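PDB 4XPL: N-Acetyltransferase, PseH from Campylobacter jejuni subsp. jejuni PT14, which catalyses the N-4 acetylation of UDP-4-amino-4,6-dideoxy-beta-L-AltNAc, the third step in making pseudaminic acid, a sugar used to modify flagellin. Local coordinates for residues G88-A91 and K92-L95. The protein carries 8 engineered substitutions. Numbering follows the deposited sequence.
Sequences GLYA and KPNL. With ACO (acetyl coenzyme *a), chain B.
The Tyr90 ring meets Pro93 at its edge and acetyl coenzyme A over one face. Pro93 CG lies near the ring plane, 4.4 Å from Tyr90 CE1, a loose apolar contact. Over the face, the cofactor carbonyl oxygen O9P sits above the plane but out near the ring's border. The cofactor methylene C6P approaches obliquely, 3.5 Å from Tyr90 CD2. Tyr90 chi1 of -161° swings the ring away from its own backbone N, between Pro93 and the pantetheine arm.

The strand backbone grips the pantetheine arm with two nearly straight hydrogen bonds. Cofactor N4P donates to Leu89 O (2.8 Å, 161°). Ala91 N donates to cofactor O9P (2.8 Å, 170°). The arm thus runs beside the strand like an added beta partner, as is usual in GNAT acetyltransferases. Gly88 CA lies 3.6 Å from the thioester sulfur S1P of the cofactor. The Leu89 methyls pack on the arm, and Leu89 CD1 is 3.8 Å from cofactor CDP.

Past Ala91 the chain leaves the strand in a type I beta turn, Lys92 to Leu95, closed by Leu95 N to Lys92 O (3.2 Å). The Lys92 chain is extended and bends only at its last torsion. This brings Lys92 NZ to Asn94 OD1 (3.0 Å), from above the carbonyl plane.

Gly88, Tyr90 and Lys92 pair through their backbones with Asp76, Val74 and Ile72 of the antiparallel strand 70-78. Trp27 touches Tyr90, Lys92 and Pro93. Leu89 packs against helices 99-114 and 128-136. The turn opens the loop from strand 84-91 to helix 99-114, where Lys96 and Gly97 also bind the cofactor.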
ATOM      1  N   GLY A  88      -3.411   0.541  -1.068  1.00 14.85           N
ATOM      2  CA  GLY A  88      -3.247  -0.872  -0.803  1.00 15.80           C
ATOM      3  C   GLY A  88      -2.182  -1.066   0.266  1.00 15.02           C
ATOM      4  O   GLY A  88      -1.408  -0.145   0.582  1.00 13.23           O
ATOM      5  N   LEU A  89      -2.181  -2.254   0.862  1.00 16.32           N
ATOM      6  CA  LEU A  89      -1.202  -2.591   1.917  1.00 16.21           C
ATOM      7  C   LEU A  89      -0.967  -4.088   1.909  1.00 17.20           C
ATOM      8  O   LEU A  89      -1.824  -4.868   1.436  1.00 18.26           O
ATOM      9  CB  LEU A  89      -1.694  -2.127   3.282  1.00 16.56           C
ATOM     10  CG  LEU A  89      -2.815  -2.868   4.002  1.00 18.87           C
ATOM     11  CD1 LEU A  89      -2.913  -2.553   5.498  1.00 20.27           C
ATOM     12  CD2 LEU A  89      -4.121  -2.579   3.306  1.00 23.90           C
ATOM     13  N   TYR A  90       0.208  -4.474   2.366  1.00 16.55           N
ATOM     14  CA  TYR A  90       0.600  -5.855   2.395  1.00 17.99           C
ATOM     15  C   TYR A  90       1.561  -6.065   3.564  1.00 16.80           C
ATOM     16  O   TYR A  90       2.643  -5.461   3.591  1.00 15.12           O
ATOM     17  CB  TYR A  90       1.225  -6.234   1.037  1.00 19.18           C
ATOM     18  CG  TYR A  90       1.265  -7.711   0.774  1.00 25.71           C
ATOM     19  CD1 TYR A  90       2.255  -8.500   1.322  1.00 30.86           C
ATOM     20  CD2 TYR A  90       0.314  -8.328  -0.040  1.00 31.67           C
ATOM     21  CE1 TYR A  90       2.306  -9.865   1.096  1.00 33.60           C
ATOM     22  CE2 TYR A  90       0.363  -9.709  -0.276  1.00 35.24           C
ATOM     23  CZ  TYR A  90       1.370 -10.464   0.309  1.00 36.26           C
ATOM     24  OH  TYR A  90       1.457 -11.823   0.098  1.00 41.40           O
ATOM     25  N   ALA A  91       1.180  -6.901   4.533  1.00 16.69           N
ATOM     26  CA  ALA A  91       2.079  -7.187   5.661  1.00 16.62           C
ATOM     27  C   ALA A  91       3.184  -8.147   5.202  1.00 17.42           C
ATOM     28  O   ALA A  91       2.959  -9.015   4.354  1.00 19.25           O
ATOM     29  CB  ALA A  91       1.316  -7.779   6.870  1.00 16.46           C
ATOM     30  N   LYS A  92       4.380  -7.973   5.737  1.00 17.44           N
ATOM     31  CA  LYS A  92       5.430  -8.961   5.569  1.00 18.48           C
ATOM     32  C   LYS A  92       4.793 -10.281   6.022  1.00 19.94           C
ATOM     33  O   LYS A  92       4.119 -10.309   7.056  1.00 19.08           O
ATOM     34  CB  LYS A  92       6.678  -8.577   6.384  1.00 18.02           C
ATOM     35  CG  LYS A  92       7.907  -9.484   6.210  1.00 20.67           C
ATOM     36  CD  LYS A  92       9.146  -8.855   6.852  1.00 22.60           C
ATOM     37  CE  LYS A  92      10.431  -9.582   6.475  1.00 25.42           C
ATOM     38  NZ  LYS A  92      10.425 -10.997   6.935  1.00 24.15           N
ATOM     39  N   PRO A  93       4.941 -11.363   5.227  1.00 22.10           N
ATOM     40  CA  PRO A  93       4.099 -12.547   5.515  1.00 24.05           C
ATOM     41  C   PRO A  93       4.370 -13.281   6.822  1.00 23.77           C
ATOM     42  O   PRO A  93       3.485 -13.975   7.261  1.00 25.84           O
ATOM     43  CB  PRO A  93       4.392 -13.505   4.331  1.00 26.17           C
ATOM     44  CG  PRO A  93       4.935 -12.608   3.248  1.00 25.94           C
ATOM     45  CD  PRO A  93       5.655 -11.503   3.946  1.00 23.41           C
ATOM     46  N   ASN A  94       5.564 -13.170   7.415  1.00 23.50           N
ATOM     47  CA  ASN A  94       5.809 -13.838   8.706  1.00 24.45           C
ATOM     48  C   ASN A  94       5.307 -13.047   9.929  1.00 22.18           C
ATOM     49  O   ASN A  94       5.408 -13.541  11.037  1.00 23.05           O
ATOM     50  CB  ASN A  94       7.306 -14.195   8.931  1.00 25.76           C
ATOM     51  CG  ASN A  94       8.176 -12.970   9.011  1.00 26.70           C
ATOM     52  OD1 ASN A  94       7.961 -12.045   8.267  1.00 29.53           O
ATOM     53  ND2 ASN A  94       9.161 -12.946   9.932  1.00 32.90           N
ATOM     54  N   LEU A  95       4.765 -11.852   9.727  1.00 20.35           N
ATOM     55  CA  LEU A  95       4.360 -10.961  10.829  1.00 19.03           C
ATOM     56  C   LEU A  95       2.853 -10.836  10.954  1.00 19.36           C
ATOM     57  O   LEU A  95       2.125 -10.895   9.973  1.00 20.09           O
ATOM     58  CB  LEU A  95       4.941  -9.570  10.614  1.00 17.06           C
ATOM     59  CG  LEU A  95       6.449  -9.499  10.415  1.00 17.83           C
ATOM     60  CD1 LEU A  95       6.854  -7.981  10.259  1.00 16.82           C
ATOM     61  CD2 LEU A  95       7.246 -10.142  11.522  1.00 18.42           C
TER
HETATM   62  N1A ACO B 701     -13.694 -11.504  10.464  1.00 67.60           N
HETATM   63  C2A ACO B 701     -13.470 -10.338  11.107  1.00 67.57           C
HETATM   64  N3A ACO B 701     -12.250  -9.984  11.565  1.00 66.37           N
HETATM   65  C4A ACO B 701     -11.159 -10.786  11.405  1.00 64.95           C
HETATM   66  C5A ACO B 701     -11.322 -12.068  10.707  1.00 65.73           C
HETATM   67  C6A ACO B 701     -12.697 -12.398  10.232  1.00 67.55           C
HETATM   68  N6A ACO B 701     -12.965 -13.561   9.583  1.00 68.64           N
HETATM   69  N7A ACO B 701     -10.100 -12.648  10.694  1.00 64.73           N
HETATM   70  C8A ACO B 701      -9.229 -11.811  11.326  1.00 63.42           C
HETATM   71  N9A ACO B 701      -9.865 -10.695  11.747  1.00 62.66           N
HETATM   72  C1B ACO B 701      -9.295  -9.514  12.469  1.00 59.84           C
HETATM   73  C2B ACO B 701      -8.211  -9.859  13.484  1.00 58.65           C
HETATM   74  O2B ACO B 701      -8.764 -10.370  14.701  1.00 58.45           O
HETATM   75  C3B ACO B 701      -7.554  -8.507  13.657  1.00 57.39           C
HETATM   76  O3B ACO B 701      -8.309  -7.770  14.619  1.00 57.96           O
HETATM   77  P3B ACO B 701      -7.772  -6.446  15.376  1.00 59.80           P
HETATM   78  O7A ACO B 701      -7.511  -5.417  14.280  1.00 59.57           O
HETATM   79  O8A ACO B 701      -8.953  -6.075  16.244  1.00 59.05           O
HETATM   80  O9A ACO B 701      -6.544  -6.888  16.147  1.00 57.02           O
HETATM   81  C4B ACO B 701      -7.630  -7.869  12.269  1.00 55.42           C
HETATM   82  O4B ACO B 701      -8.686  -8.557  11.579  1.00 58.00           O
HETATM   83  C5B ACO B 701      -6.302  -7.976  11.511  1.00 51.67           C
HETATM   84  O5B ACO B 701      -5.801  -9.322  11.538  1.00 45.58           O
HETATM   85  P1A ACO B 701      -4.235  -9.704  11.704  1.00 39.91           P
HETATM   86  O1A ACO B 701      -4.062 -11.197  11.629  1.00 39.09           O
HETATM   87  O2A ACO B 701      -3.641  -8.924  12.858  1.00 39.48           O
HETATM   88  O3A ACO B 701      -3.590  -9.275  10.293  1.00 36.73           O
HETATM   89  P2A ACO B 701      -2.625  -8.023  10.098  1.00 31.00           P
HETATM   90  O4A ACO B 701      -3.175  -6.839  10.850  1.00 34.37           O
HETATM   91  O5A ACO B 701      -1.226  -8.501  10.431  1.00 35.17           O
HETATM   92  O6A ACO B 701      -2.639  -7.832   8.494  1.00 31.86           O
HETATM   93  CBP ACO B 701      -3.378  -7.336   6.317  1.00 26.93           C
HETATM   94  CCP ACO B 701      -3.804  -7.468   7.758  1.00 27.76           C
HETATM   95  CDP ACO B 701      -2.288  -6.228   6.233  1.00 24.84           C
HETATM   96  CEP ACO B 701      -4.601  -6.964   5.468  1.00 22.83           C
HETATM   97  CAP ACO B 701      -2.820  -8.704   5.891  1.00 26.27           C
HETATM   98  OAP ACO B 701      -3.816  -9.740   6.078  1.00 27.21           O
HETATM   99  C9P ACO B 701      -2.362  -8.727   4.468  1.00 27.03           C
HETATM  100  O9P ACO B 701      -1.289  -8.219   4.136  1.00 22.88           O
HETATM  101  N8P ACO B 701      -3.164  -9.362   3.609  1.00 26.94           N
HETATM  102  C7P ACO B 701      -2.799  -9.549   2.209  1.00 26.78           C
HETATM  103  C6P ACO B 701      -2.810  -8.218   1.443  1.00 26.99           C
HETATM  104  C5P ACO B 701      -4.181  -7.572   1.467  1.00 28.75           C
HETATM  105  O5P ACO B 701      -5.210  -8.254   1.404  1.00 26.83           O
HETATM  106  N4P ACO B 701      -4.224  -6.240   1.502  1.00 26.21           N
HETATM  107  C3P ACO B 701      -5.496  -5.533   1.275  1.00 29.20           C
HETATM  108  C2P ACO B 701      -5.768  -5.383  -0.240  1.00 28.92           C
HETATM  109  S1P ACO B 701      -4.538  -4.274  -0.890  1.00 30.93           S
HETATM  110  C   ACO B 701      -3.402  -5.217  -1.661  1.00 31.64           C
HETATM  111  O   ACO B 701      -3.502  -6.450  -1.654  1.00 32.36           O
HETATM  112  CH3 ACO B 701      -2.247  -4.506  -2.323  1.00 32.72           C